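Local coordinates for inactive glucansucrase (Lactobacillus reuteri, PDB 5JBD), which is named an inactive glucansucrase and is a calcium-binding member of glycosyl hydrolase family 70, in the TIM-barrel clan, at residues V240-D245 and N842-Q847; P693-F698 and Y713-T718; Y707-R712 and N751-F756; A788-G793 and W836-Q841. All blocks are in the same frame, centred on the assembly; numbering follows the deposited sequence.

Interaction 1: V240-D245 and N842-Q847; sequences VGNDID and NGTSLQ. With CA (calcium ion), chain C.
Strands 242-244 and 841-845 are antiparallel neighbours in a sheet beside the calcium site, and Asn242 and Thr844 meet there as a non-hydrogen-bonded pair, CA to CA 4.3 Å. Further along, Asp243 N donates to Gly843 O at 2.9 Å, and Asn842 N to Asp243 O at 2.8 Å. At the other end Gly241 is gripped twice by Ser845. Ser845 N donates to Gly241 O (3.1 Å), while Ser845 OG accepts from Gly241 N at 2.8 Å. For that, OG sits between its own backbone N and carbonyl carbon (chi1 50°). The side chains of Asn242 and Thr844 run side by side. Thr844 OG1 donates to Ser845 O and accepts from Gln847 NE2, whose OE1 in turn takes Tyr789 N; Asn242 ND2 bonds to Gln841 OE1 and Tyr789 O. Asp243 turns its carboxylate to the calcium ion and binds it unevenly through both oxygens, OD1 at 2.4 Å and OD2 at 2.8 Å. Asn751 OD1, Glu237 O, Asn287 O and a water are further ligands. The strand pairing thus fixes the backbone that carries a calcium ligand, and the carboxylate probably offsets part of the metal's charge.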
loop_
_atom_site.group_PDB
_atom_site.type_symbol
_atom_site.label_atom_id
_atom_site.label_comp_id
_atom_site.label_asym_id
_atom_site.label_seq_id
_atom_site.Cartn_x
_atom_site.Cartn_y
_atom_site.Cartn_z
ATOM N N VAL A 240 3.254 6.037 4.972
ATOM C CA VAL A 240 2.075 6.924 4.918
ATOM C C VAL A 240 1.040 6.430 5.920
ATOM O O VAL A 240 1.000 5.234 6.241
ATOM C CB VAL A 240 1.480 6.986 3.486
ATOM C CG1 VAL A 240 0.798 5.675 3.101
ATOM C CG2 VAL A 240 0.513 8.160 3.336
ATOM N N GLY A 241 0.209 7.345 6.416
ATOM C CA GLY A 241 -0.877 7.006 7.346
ATOM C C GLY A 241 -0.430 6.945 8.787
ATOM O O GLY A 241 0.622 7.467 9.125
ATOM N N ASN A 242 -1.233 6.291 9.625
ATOM C CA ASN A 242 -0.874 6.065 11.010
ATOM C C ASN A 242 -0.011 4.821 11.073
ATOM O O ASN A 242 -0.508 3.711 10.885
ATOM C CB ASN A 242 -2.112 5.877 11.891
ATOM C CG ASN A 242 -2.930 7.152 12.026
ATOM O OD1 ASN A 242 -3.567 7.596 11.071
ATOM N ND2 ASN A 242 -2.928 7.737 13.221
ATOM N N ASP A 243 1.262 5.000 11.392
ATOM C CA ASP A 243 2.223 3.895 11.380
ATOM C C ASP A 243 2.074 3.051 12.644
ATOM O O ASP A 243 2.200 3.566 13.758
ATOM C CB ASP A 243 3.652 4.428 11.276
ATOM C CG ASP A 243 4.660 3.334 10.918
ATOM O OD1 ASP A 243 4.639 2.898 9.765
ATOM O OD2 ASP A 243 5.451 2.898 11.778
ATOM N N ILE A 244 1.809 1.758 12.474
ATOM C CA ILE A 244 1.579 0.875 13.619
ATOM C C ILE A 244 2.907 0.481 14.265
ATOM O O ILE A 244 3.868 0.130 13.564
ATOM C CB ILE A 244 0.781 -0.373 13.211
ATOM C CG1 ILE A 244 -0.565 0.016 12.580
ATOM C CG2 ILE A 244 0.573 -1.296 14.411
ATOM C CD1 ILE A 244 -1.510 0.799 13.479
ATOM N N ASP A 245 2.967 0.546 15.600
ATOM C CA ASP A 245 4.170 0.143 16.330
ATOM C C ASP A 245 4.260 -1.391 16.437
ATOM O O ASP A 245 3.846 -1.991 17.430
ATOM C CB ASP A 245 4.258 0.777 17.709
ATOM C CG ASP A 245 5.523 0.376 18.450
ATOM O OD1 ASP A 245 6.457 -0.179 17.813
ATOM O OD2 ASP A 245 5.609 0.629 19.667
ATOM N N ASN A 842 3.619 4.563 15.992
ATOM C CA ASN A 842 4.909 5.255 15.932
ATOM C C ASN A 842 4.763 6.717 15.553
ATOM O O ASN A 842 5.565 7.546 15.983
ATOM C CB ASN A 842 5.837 4.609 14.879
ATOM C CG ASN A 842 6.365 3.245 15.295
ATOM O OD1 ASN A 842 6.536 2.349 14.438
ATOM N ND2 ASN A 842 6.652 3.072 16.563
ATOM N N GLY A 843 3.742 7.034 14.753
ATOM C CA GLY A 843 3.570 8.381 14.235
ATOM C C GLY A 843 2.567 8.380 13.117
ATOM O O GLY A 843 1.848 7.396 12.920
ATOM N N THR A 844 2.493 9.488 12.394
ATOM C CA THR A 844 1.578 9.613 11.265
ATOM C C THR A 844 2.191 10.503 10.213
ATOM O O THR A 844 2.982 11.394 10.538
ATOM C CB THR A 844 0.190 10.182 11.684
ATOM O OG1 THR A 844 -0.656 10.342 10.533
ATOM C CG2 THR A 844 0.332 11.531 12.367
ATOM N N SER A 845 1.818 10.275 8.952
ATOM C CA SER A 845 2.043 11.268 7.915
ATOM C C SER A 845 1.222 12.517 8.250
ATOM O O SER A 845 0.246 12.440 8.989
ATOM C CB SER A 845 1.691 10.739 6.524
ATOM O OG SER A 845 0.406 10.143 6.487
ATOM N N LEU A 846 1.646 13.667 7.737
ATOM C CA LEU A 846 1.010 14.935 8.088
ATOM C C LEU A 846 -0.468 14.864 7.708
ATOM O O LEU A 846 -0.807 14.407 6.621
ATOM C CB LEU A 846 1.696 16.111 7.390
ATOM C CG LEU A 846 3.211 16.266 7.556
ATOM C CD1 LEU A 846 3.694 17.534 6.863
ATOM C CD2 LEU A 846 3.642 16.239 9.017
ATOM N N GLN A 847 -1.351 15.278 8.622
ATOM C CA GLN A 847 -2.791 15.077 8.427
ATOM C C GLN A 847 -3.545 16.296 7.887
ATOM O O GLN A 847 -4.772 16.248 7.747
ATOM C CB GLN A 847 -3.422 14.573 9.731
ATOM C CG GLN A 847 -2.921 13.192 10.129
ATOM C CD GLN A 847 -3.727 12.562 11.250
ATOM O OE1 GLN A 847 -4.587 13.206 11.851
ATOM N NE2 GLN A 847 -3.429 11.303 11.567
HETATM CA CA CA C . 6.227 1.088 9.756
HETATM O O HOH W 1 4.569 -0.191 10.947
#

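Interaction 2: P693-F698 and Y713-T718; sequences PAYTPF and YNLGTT
Thr696 and Asn714 meet through a hydroxyl laid over a backbone carbonyl. Thr696 OG1 is anti to its own carbonyl carbon and beside its backbone N (chi1 -57°), which lets both polar groups of the residue turn to one acceptor. OG1 donates to Asn714 O at 2.7 Å from well above the carbonyl plane; Thr696 N adds a weak, bent bond to the same Asn714 O at 3.1 Å. The hydroxyl also rests against the side chain of Asn714, OG1 to CB 3.4 Å. The Asn714 amide oxygen reaches forward along its own chain, OD1 taking Gly716 N at 2.8 Å in the carbonyl plane, an Asx turn. Both segments belong to the connection between strand 688-691 of the parallel barrel sheet and helix 727-739, so the contact ties the start of this connection to a later part of it. Leu715 fills the apolar side. Its CG lies 3.8 Å from Ala694 CB, and its CD1 approaches Tyr695 CD1 obliquely at 3.9 Å, the two side chains pointing the same way. Leu715 chi2, 28°, is far from staggered, which may reflect strain or uncertain modelling. Leu730 of helix 727-739 packs on Ala694 and Leu715, and Leu262 of helix 249-263 on Tyr695 and Leu715, while Tyr695 OH bonds to Asp747 O. A water donates to both Ala694 O and Leu715 O, at 2.7 Å from the former.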
loop_
_atom_site.group_PDB
_atom_site.type_symbol
_atom_site.label_atom_id
_atom_site.label_comp_id
_atom_site.label_asym_id
_atom_site.label_seq_id
_atom_site.Cartn_x
_atom_site.Cartn_y
_atom_site.Cartn_z
ATOM N N PRO A 693 -6.163 -6.529 -0.620
ATOM C CA PRO A 693 -6.503 -6.320 0.783
ATOM C C PRO A 693 -8.012 -6.060 0.891
ATOM O O PRO A 693 -8.538 -5.149 0.246
ATOM C CB PRO A 693 -5.697 -5.064 1.158
ATOM C CG PRO A 693 -5.497 -4.353 -0.138
ATOM C CD PRO A 693 -5.283 -5.458 -1.123
ATOM N N ALA A 694 -8.697 -6.887 1.677
ATOM C CA ALA A 694 -10.147 -6.988 1.615
ATOM C C ALA A 694 -10.857 -6.125 2.667
ATOM O O ALA A 694 -12.079 -6.135 2.742
ATOM C CB ALA A 694 -10.544 -8.447 1.760
ATOM N N TYR A 695 -10.091 -5.326 3.404
ATOM C CA TYR A 695 -10.538 -4.617 4.607
ATOM C C TYR A 695 -11.435 -3.455 4.191
ATOM O O TYR A 695 -11.390 -3.009 3.035
ATOM C CB TYR A 695 -9.312 -4.135 5.420
ATOM C CG TYR A 695 -8.224 -5.194 5.414
ATOM C CD1 TYR A 695 -8.425 -6.412 6.061
ATOM C CD2 TYR A 695 -7.062 -5.037 4.657
ATOM C CE1 TYR A 695 -7.482 -7.415 6.004
ATOM C CE2 TYR A 695 -6.118 -6.044 4.602
ATOM C CZ TYR A 695 -6.343 -7.237 5.272
ATOM O OH TYR A 695 -5.412 -8.256 5.235
ATOM N N THR A 696 -12.272 -2.996 5.125
ATOM C CA THR A 696 -13.175 -1.868 4.875
ATOM C C THR A 696 -12.365 -0.627 4.536
ATOM O O THR A 696 -11.565 -0.183 5.345
ATOM C CB THR A 696 -14.044 -1.552 6.115
ATOM O OG1 THR A 696 -14.783 -2.721 6.480
ATOM C CG2 THR A 696 -15.026 -0.389 5.823
ATOM N N PRO A 697 -12.555 -0.073 3.336
ATOM C CA PRO A 697 -11.731 1.060 2.936
ATOM C C PRO A 697 -12.147 2.370 3.594
ATOM O O PRO A 697 -13.328 2.577 3.854
ATOM C CB PRO A 697 -11.960 1.134 1.420
ATOM C CG PRO A 697 -13.328 0.583 1.222
ATOM C CD PRO A 697 -13.460 -0.506 2.251
ATOM N N PHE A 698 -11.172 3.228 3.861
ATOM C CA PHE A 698 -11.402 4.629 4.167
ATOM C C PHE A 698 -12.047 5.260 2.932
ATOM O O PHE A 698 -11.473 5.228 1.825
ATOM C CB PHE A 698 -10.058 5.289 4.488
ATOM C CG PHE A 698 -10.118 6.769 4.780
ATOM C CD1 PHE A 698 -11.159 7.336 5.519
ATOM C CD2 PHE A 698 -9.083 7.596 4.351
ATOM C CE1 PHE A 698 -11.170 8.696 5.801
ATOM C CE2 PHE A 698 -9.089 8.953 4.634
ATOM C CZ PHE A 698 -10.141 9.500 5.356
ATOM N N TYR A 713 -10.931 -6.247 10.434
ATOM C CA TYR A 713 -11.721 -7.472 10.523
ATOM C C TYR A 713 -13.017 -7.469 9.725
ATOM O O TYR A 713 -13.545 -8.541 9.458
ATOM C CB TYR A 713 -12.018 -7.790 11.989
ATOM C CG TYR A 713 -10.777 -8.171 12.756
ATOM C CD1 TYR A 713 -9.987 -7.205 13.383
ATOM C CD2 TYR A 713 -10.369 -9.497 12.840
ATOM C CE1 TYR A 713 -8.837 -7.561 14.078
ATOM C CE2 TYR A 713 -9.219 -9.856 13.541
ATOM C CZ TYR A 713 -8.460 -8.886 14.158
ATOM O OH TYR A 713 -7.324 -9.272 14.839
ATOM N N ASN A 714 -13.540 -6.298 9.370
ATOM C CA ASN A 714 -14.760 -6.219 8.571
ATOM C C ASN A 714 -14.337 -6.242 7.111
ATOM O O ASN A 714 -13.848 -5.240 6.595
ATOM C CB ASN A 714 -15.544 -4.933 8.917
ATOM C CG ASN A 714 -16.888 -4.830 8.204
ATOM O OD1 ASN A 714 -17.106 -5.408 7.136
ATOM N ND2 ASN A 714 -17.815 -4.103 8.821
ATOM N N LEU A 715 -14.564 -7.370 6.435
ATOM C CA LEU A 715 -14.261 -7.494 4.997
ATOM C C LEU A 715 -15.477 -7.242 4.087
ATOM O O LEU A 715 -15.536 -7.733 2.958
ATOM C CB LEU A 715 -13.587 -8.847 4.671
ATOM C CG LEU A 715 -12.129 -9.145 5.118
ATOM C CD1 LEU A 715 -11.746 -8.391 6.368
ATOM C CD2 LEU A 715 -11.721 -10.618 5.242
ATOM N N GLY A 716 -16.428 -6.446 4.581
ATOM C CA GLY A 716 -17.595 -6.040 3.824
ATOM C C GLY A 716 -18.835 -6.843 4.193
ATOM O O GLY A 716 -18.745 -8.010 4.584
ATOM N N THR A 717 -19.987 -6.204 4.046
ATOM C CA THR A 717 -21.287 -6.844 4.243
ATOM C C THR A 717 -22.125 -6.689 2.991
ATOM O O THR A 717 -21.752 -5.971 2.071
ATOM C CB THR A 717 -22.036 -6.195 5.406
ATOM O OG1 THR A 717 -22.214 -4.798 5.133
ATOM C CG2 THR A 717 -21.249 -6.364 6.708
ATOM N N THR A 718 -23.253 -7.384 2.955
ATOM C CA THR A 718 -24.184 -7.286 1.829
ATOM C C THR A 718 -24.632 -5.835 1.600
ATOM O O THR A 718 -24.641 -5.362 0.469
ATOM C CB THR A 718 -25.387 -8.219 2.050
ATOM O OG1 THR A 718 -24.915 -9.560 2.236
ATOM C CG2 THR A 718 -26.365 -8.171 0.859
HETATM O O HOH W 2 -13.745 -7.217 0.919
#

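Interaction 3: Y707-R712 and N751-F756; sequences YSMTDR and NQMIGF. With CA (calcium ion), chain C.
Gln752 reaches Tyr707 with its amide: NE2 donates to Tyr707 O at 3.1 Å, the acceptor in the plane of the amide but the donor well above the plane of the carbonyl. The Gln752 side chain gets there by folding, with CG between the backbone N and carbonyl carbon (chi1 81°) and a bend at the next bond. The segments also join by backbone, Ile754 N to Met709 O at 3.3 Å. Around that bond the two methionines cross at about a right angle, Met709 SD against Met753 CG at 3.9 Å. Arg712, extended from CG to NE, crosses Met753 in the same fashion, NE to SD 3.8 Å. At the edge of its guanidinium, in plane, a water accepts from Arg712 NH2 and donates to Gln752 O. Ile754 CD1 packs on Ser708 OG at 3.2 Å, and Thr710 CG2 lies against Ile754 O and Gly755 O. In the second shell, Ile244 of strand 242-244 packs on Arg712 and Met753, and Trp836 touches the same two residues. Gln752 NE2 also hydrogen-bonds a glycerol, probably from the crystallisation liquor. Asn751 ND2 donates almost straight to Gln752 OE1 at 2.8 Å, which fixes the Asn751 amide with OD1 on the calcium ion, 2.3 Å away. The relay runs from metal through two amides to Tyr707 O, and the cation probably polarises the Asn751 amide, strengthening its N-H as a donor.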
loop_
_atom_site.group_PDB
_atom_site.type_symbol
_atom_site.label_atom_id
_atom_site.label_comp_id
_atom_site.label_asym_id
_atom_site.label_seq_id
_atom_site.Cartn_x
_atom_site.Cartn_y
_atom_site.Cartn_z
ATOM N N TYR A 707 -5.706 -0.877 1.192
ATOM C CA TYR A 707 -4.509 -0.582 1.996
ATOM C C TYR A 707 -4.735 0.572 2.977
ATOM O O TYR A 707 -4.110 0.609 4.048
ATOM C CB TYR A 707 -3.276 -0.264 1.137
ATOM C CG TYR A 707 -2.786 -1.384 0.239
ATOM C CD1 TYR A 707 -2.249 -2.556 0.785
ATOM C CD2 TYR A 707 -2.803 -1.258 -1.146
ATOM C CE1 TYR A 707 -1.779 -3.580 -0.036
ATOM C CE2 TYR A 707 -2.321 -2.277 -1.970
ATOM C CZ TYR A 707 -1.810 -3.441 -1.403
ATOM O OH TYR A 707 -1.308 -4.460 -2.212
ATOM N N SER A 708 -5.603 1.512 2.605
ATOM C CA SER A 708 -6.048 2.570 3.520
ATOM C C SER A 708 -7.352 2.088 4.137
ATOM O O SER A 708 -8.425 2.250 3.528
ATOM C CB SER A 708 -6.262 3.883 2.767
ATOM O OG SER A 708 -5.021 4.404 2.339
ATOM N N MET A 709 -7.254 1.462 5.314
ATOM C CA MET A 709 -8.397 0.775 5.924
ATOM C C MET A 709 -8.692 1.296 7.324
ATOM O O MET A 709 -7.789 1.710 8.048
ATOM C CB MET A 709 -8.219 -0.761 5.908
ATOM C CG MET A 709 -7.471 -1.401 7.085
ATOM S SD MET A 709 -5.834 -0.702 7.314
ATOM C CE MET A 709 -4.898 -1.807 6.241
ATOM N N THR A 710 -9.982 1.278 7.666
ATOM C CA THR A 710 -10.492 1.699 8.960
ATOM C C THR A 710 -10.858 0.527 9.865
ATOM O O THR A 710 -11.081 0.739 11.055
ATOM C CB THR A 710 -11.761 2.572 8.774
ATOM O OG1 THR A 710 -12.760 1.834 8.046
ATOM C CG2 THR A 710 -11.426 3.837 7.995
ATOM N N ASP A 711 -10.965 -0.685 9.303
ATOM C CA ASP A 711 -11.379 -1.873 10.062
ATOM C C ASP A 711 -10.716 -3.127 9.469
ATOM O O ASP A 711 -11.039 -3.532 8.358
ATOM C CB ASP A 711 -12.923 -2.005 10.057
ATOM C CG ASP A 711 -13.446 -3.028 11.062
ATOM O OD1 ASP A 711 -12.772 -4.058 11.326
ATOM O OD2 ASP A 711 -14.559 -2.809 11.618
ATOM N N ARG A 712 -9.807 -3.725 10.239
ATOM C CA ARG A 712 -9.002 -4.879 9.805
ATOM C C ARG A 712 -9.770 -6.203 9.784
ATOM O O ARG A 712 -9.305 -7.175 9.182
ATOM C CB ARG A 712 -7.805 -5.068 10.730
ATOM C CG ARG A 712 -6.702 -4.033 10.593
ATOM C CD ARG A 712 -5.592 -4.397 11.565
ATOM N NE ARG A 712 -4.344 -3.677 11.349
ATOM C CZ ARG A 712 -3.198 -3.948 11.983
ATOM N NH1 ARG A 712 -3.126 -4.919 12.892
ATOM N NH2 ARG A 712 -2.116 -3.235 11.703
ATOM N N ASN A 751 1.540 -2.410 8.285
ATOM C CA ASN A 751 2.334 -1.196 8.426
ATOM C C ASN A 751 1.535 -0.015 8.954
ATOM O O ASN A 751 2.033 0.700 9.823
ATOM C CB ASN A 751 3.009 -0.773 7.140
ATOM C CG ASN A 751 3.849 0.484 7.324
ATOM O OD1 ASN A 751 4.871 0.484 8.036
ATOM N ND2 ASN A 751 3.411 1.574 6.707
ATOM N N GLN A 752 0.353 0.215 8.375
ATOM C CA GLN A 752 -0.448 1.403 8.701
ATOM C C GLN A 752 -1.954 1.173 8.660
ATOM O O GLN A 752 -2.434 0.269 7.983
ATOM C CB GLN A 752 -0.126 2.574 7.758
ATOM C CG GLN A 752 -0.827 2.541 6.394
ATOM C CD GLN A 752 -0.240 1.521 5.417
ATOM O OE1 GLN A 752 0.965 1.311 5.379
ATOM N NE2 GLN A 752 -1.097 0.905 4.614
ATOM N N MET A 753 -2.663 2.035 9.390
ATOM C CA MET A 753 -4.104 2.233 9.229
ATOM C C MET A 753 -4.333 3.697 8.869
ATOM O O MET A 753 -3.509 4.563 9.194
ATOM C CB MET A 753 -4.837 1.836 10.514
ATOM C CG MET A 753 -4.654 0.364 10.881
ATOM S SD MET A 753 -5.696 -0.202 12.247
ATOM C CE MET A 753 -7.306 -0.146 11.486
ATOM N N ILE A 754 -5.418 3.970 8.147
ATOM C CA ILE A 754 -5.739 5.326 7.700
ATOM C C ILE A 754 -7.254 5.520 7.757
ATOM O O ILE A 754 -8.010 4.656 7.313
ATOM C CB ILE A 754 -5.242 5.629 6.258
ATOM C CG1 ILE A 754 -3.774 5.211 6.089
ATOM C CG2 ILE A 754 -5.363 7.126 5.941
ATOM C CD1 ILE A 754 -3.153 5.431 4.713
ATOM N N GLY A 755 -7.659 6.670 8.284
ATOM C CA GLY A 755 -9.058 7.099 8.291
ATOM C C GLY A 755 -9.737 6.980 9.644
ATOM O O GLY A 755 -10.957 6.872 9.693
ATOM N N PHE A 756 -8.962 6.987 10.735
ATOM C CA PHE A 756 -9.533 6.976 12.088
ATOM C C PHE A 756 -10.419 8.208 12.272
ATOM O O PHE A 756 -10.069 9.295 11.812
ATOM C CB PHE A 756 -8.446 6.979 13.174
ATOM C CG PHE A 756 -7.638 5.706 13.258
ATOM C CD1 PHE A 756 -8.253 4.479 13.498
ATOM C CD2 PHE A 756 -6.248 5.741 13.149
ATOM C CE1 PHE A 756 -7.503 3.312 13.597
ATOM C CE2 PHE A 756 -5.493 4.576 13.247
ATOM C CZ PHE A 756 -6.120 3.358 13.474
HETATM CA CA CA C . 6.227 1.088 9.756
HETATM O O HOH W 3 -2.927 -1.890 9.435
HETATM O O HOH W 1 4.569 -0.191 10.947
#

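Interaction 4: A788-G793 and W836-Q841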
loop_
_atom_site.group_PDB
_atom_site.type_symbol
_atom_site.label_atom_id
_atom_site.label_comp_id
_atom_site.label_asym_id
_atom_site.label_seq_id
_atom_site.Cartn_x
_atom_site.Cartn_y
_atom_site.Cartn_z
ATOM N N ALA A 788 -3.982 14.697 16.309
ATOM C CA ALA A 788 -4.005 13.713 15.226
ATOM C C ALA A 788 -5.218 12.831 15.355
ATOM O O ALA A 788 -5.661 12.539 16.475
ATOM C CB ALA A 788 -2.747 12.853 15.263
ATOM N N TYR A 789 -5.758 12.415 14.215
ATOM C CA TYR A 789 -6.725 11.319 14.167
ATOM C C TYR A 789 -5.952 10.019 14.378
ATOM O O TYR A 789 -5.103 9.673 13.561
ATOM C CB TYR A 789 -7.476 11.317 12.834
ATOM C CG TYR A 789 -8.446 12.471 12.728
ATOM C CD1 TYR A 789 -8.029 13.726 12.293
ATOM C CD2 TYR A 789 -9.769 12.327 13.125
ATOM C CE1 TYR A 789 -8.917 14.793 12.222
ATOM C CE2 TYR A 789 -10.674 13.386 13.050
ATOM C CZ TYR A 789 -10.238 14.617 12.604
ATOM O OH TYR A 789 -11.114 15.667 12.538
ATOM N N THR A 790 -6.208 9.352 15.501
ATOM C CA THR A 790 -5.486 8.138 15.903
ATOM C C THR A 790 -6.354 6.970 16.391
ATOM O O THR A 790 -5.848 5.852 16.546
ATOM C CB THR A 790 -4.578 8.434 17.101
ATOM O OG1 THR A 790 -5.402 8.777 18.213
ATOM C CG2 THR A 790 -3.612 9.567 16.820
ATOM N N THR A 791 -7.631 7.225 16.676
ATOM C CA THR A 791 -8.405 6.336 17.504
ATOM C C THR A 791 -9.604 5.772 16.736
ATOM O O THR A 791 -10.352 6.510 16.082
ATOM C CB THR A 791 -8.804 7.057 18.808
ATOM O OG1 THR A 791 -7.611 7.449 19.497
ATOM C CG2 THR A 791 -9.643 6.159 19.712
ATOM N N GLY A 792 -9.766 4.452 16.819
ATOM C CA GLY A 792 -10.814 3.749 16.094
ATOM C C GLY A 792 -10.445 2.307 15.831
ATOM O O GLY A 792 -9.686 1.707 16.591
ATOM N N GLY A 793 -10.984 1.758 14.753
ATOM C CA GLY A 793 -10.853 0.335 14.440
ATOM C C GLY A 793 -12.164 -0.337 14.079
ATOM O O GLY A 793 -12.152 -1.467 13.569
ATOM N N TRP A 836 -7.797 0.903 18.459
ATOM C CA TRP A 836 -6.469 1.484 18.195
ATOM C C TRP A 836 -6.409 2.896 18.764
ATOM O O TRP A 836 -7.402 3.614 18.762
ATOM C CB TRP A 836 -6.135 1.494 16.681
ATOM C CG TRP A 836 -6.046 0.112 16.102
ATOM C CD1 TRP A 836 -7.032 -0.572 15.453
ATOM C CD2 TRP A 836 -4.920 -0.766 16.160
ATOM N NE1 TRP A 836 -6.593 -1.827 15.110
ATOM C CE2 TRP A 836 -5.296 -1.973 15.524
ATOM C CE3 TRP A 836 -3.632 -0.654 16.695
ATOM C CZ2 TRP A 836 -4.413 -3.062 15.392
ATOM C CZ3 TRP A 836 -2.750 -1.738 16.569
ATOM C CH2 TRP A 836 -3.148 -2.926 15.927
ATOM N N SER A 837 -5.239 3.280 19.254
ATOM C CA SER A 837 -4.967 4.651 19.680
ATOM C C SER A 837 -3.447 4.885 19.605
ATOM O O SER A 837 -2.703 3.967 19.247
ATOM C CB SER A 837 -5.519 4.896 21.087
ATOM O OG SER A 837 -4.745 4.240 22.071
ATOM N N ALA A 838 -2.996 6.097 19.944
ATOM C CA ALA A 838 -1.608 6.516 19.713
ATOM C C ALA A 838 -0.567 5.671 20.435
ATOM O O ALA A 838 0.550 5.494 19.928
ATOM C CB ALA A 838 -1.425 7.977 20.082
ATOM N N LYS A 839 -0.923 5.134 21.602
ATOM C CA LYS A 839 0.014 4.305 22.356
ATOM C C LYS A 839 0.509 3.081 21.575
ATOM O O LYS A 839 1.577 2.570 21.889
ATOM C CB LYS A 839 -0.562 3.887 23.713
ATOM C CG LYS A 839 -1.666 2.852 23.679
ATOM C CD LYS A 839 -2.222 2.649 25.087
ATOM C CE LYS A 839 -3.252 1.537 25.127
ATOM N NZ LYS A 839 -3.928 1.459 26.455
ATOM N N TYR A 840 -0.254 2.639 20.564
ATOM C CA TYR A 840 0.133 1.534 19.685
ATOM C C TYR A 840 0.708 1.974 18.325
ATOM O O TYR A 840 0.823 1.141 17.403
ATOM C CB TYR A 840 -1.080 0.614 19.450
ATOM C CG TYR A 840 -1.589 -0.088 20.678
ATOM C CD1 TYR A 840 -0.718 -0.777 21.528
ATOM C CD2 TYR A 840 -2.949 -0.079 21.003
ATOM C CE1 TYR A 840 -1.185 -1.419 22.654
ATOM C CE2 TYR A 840 -3.423 -0.722 22.137
ATOM C CZ TYR A 840 -2.541 -1.391 22.955
ATOM O OH TYR A 840 -2.988 -2.038 24.085
ATOM N N GLN A 841 1.091 3.248 18.205
ATOM C CA GLN A 841 1.492 3.856 16.923
ATOM C C GLN A 841 2.821 4.606 17.060
ATOM O O GLN A 841 3.103 5.200 18.114
ATOM C CB GLN A 841 0.399 4.823 16.439
ATOM C CG GLN A 841 -0.918 4.124 16.158
ATOM C CD GLN A 841 -2.074 5.078 15.897
ATOM O OE1 GLN A 841 -1.893 6.215 15.458
ATOM N NE2 GLN A 841 -3.280 4.594 16.146
#
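The indole of Trp836 meets the other segment at an edge: Gly792 O and Gly793 CA both lie near the ring plane, beside CD1, with Gly792 O 3.7 Å from Trp836 CD1. Arg712, Phe756 and Glu254 also touch this side chain. The ring of Tyr840 has Lys839 CG over the centre of one face and packs on Val250 and Val251 of helix 249-263. The third flat group, the Gln841 amide, is carried by a chain extended beyond CG. Its NE2 donates to Thr790 O at 2.9 Å, in the carbonyl plane and on a lone pair, while its OE1 is held by Asn242, so that both ends of the amide are fixed. The backbones pair at Gly792 and Trp836. Trp836 N donates to Gly792 O at 2.8 Å, and Gly792 N returns a longer bond to Trp836 O at 3.2 Å. Thr791 braces the same carbonyl with CG2, 3.5 Å from Trp836 O. Its CG2 is anti to the backbone N, which leaves OG1 beside that N (chi1 -60°) to donate to Thr790 OG1 at 2.9 Å. Thr790 OG1 bonds in turn to Glu760 OE1, which also takes Ala838 N and so links strand 758-767 to the 3-10 turn at 838-839. Gly792 and Trp836 form a single antiparallel bridge just past the end of strand 784-791, where Thr790 and Thr791 together face Gly758 in a classic beta bulge.

Overall arrangement
Interactions 1, 3 and 4 all reach one antiparallel sheet, in which strand 242-244 lies between 752-753 and 841-845, while 784-791 is at the far edge. Their centres are 9 to 10 Å apart. Interaction 2 sits about 10 Å from interaction 3, centre to centre, joined by backbone bonds of Thr696 with Thr710 and Phe698 with Ser708; its centre is 21 Å from that of interaction 1. Along the chain, interaction 1 encloses the other three, interactions 2 and 3 interleave, and interaction 4 follows. Interactions 1 and 3 share the calcium ion, so residues far apart in sequence converge on one metal where this sheet adjoins the barrel.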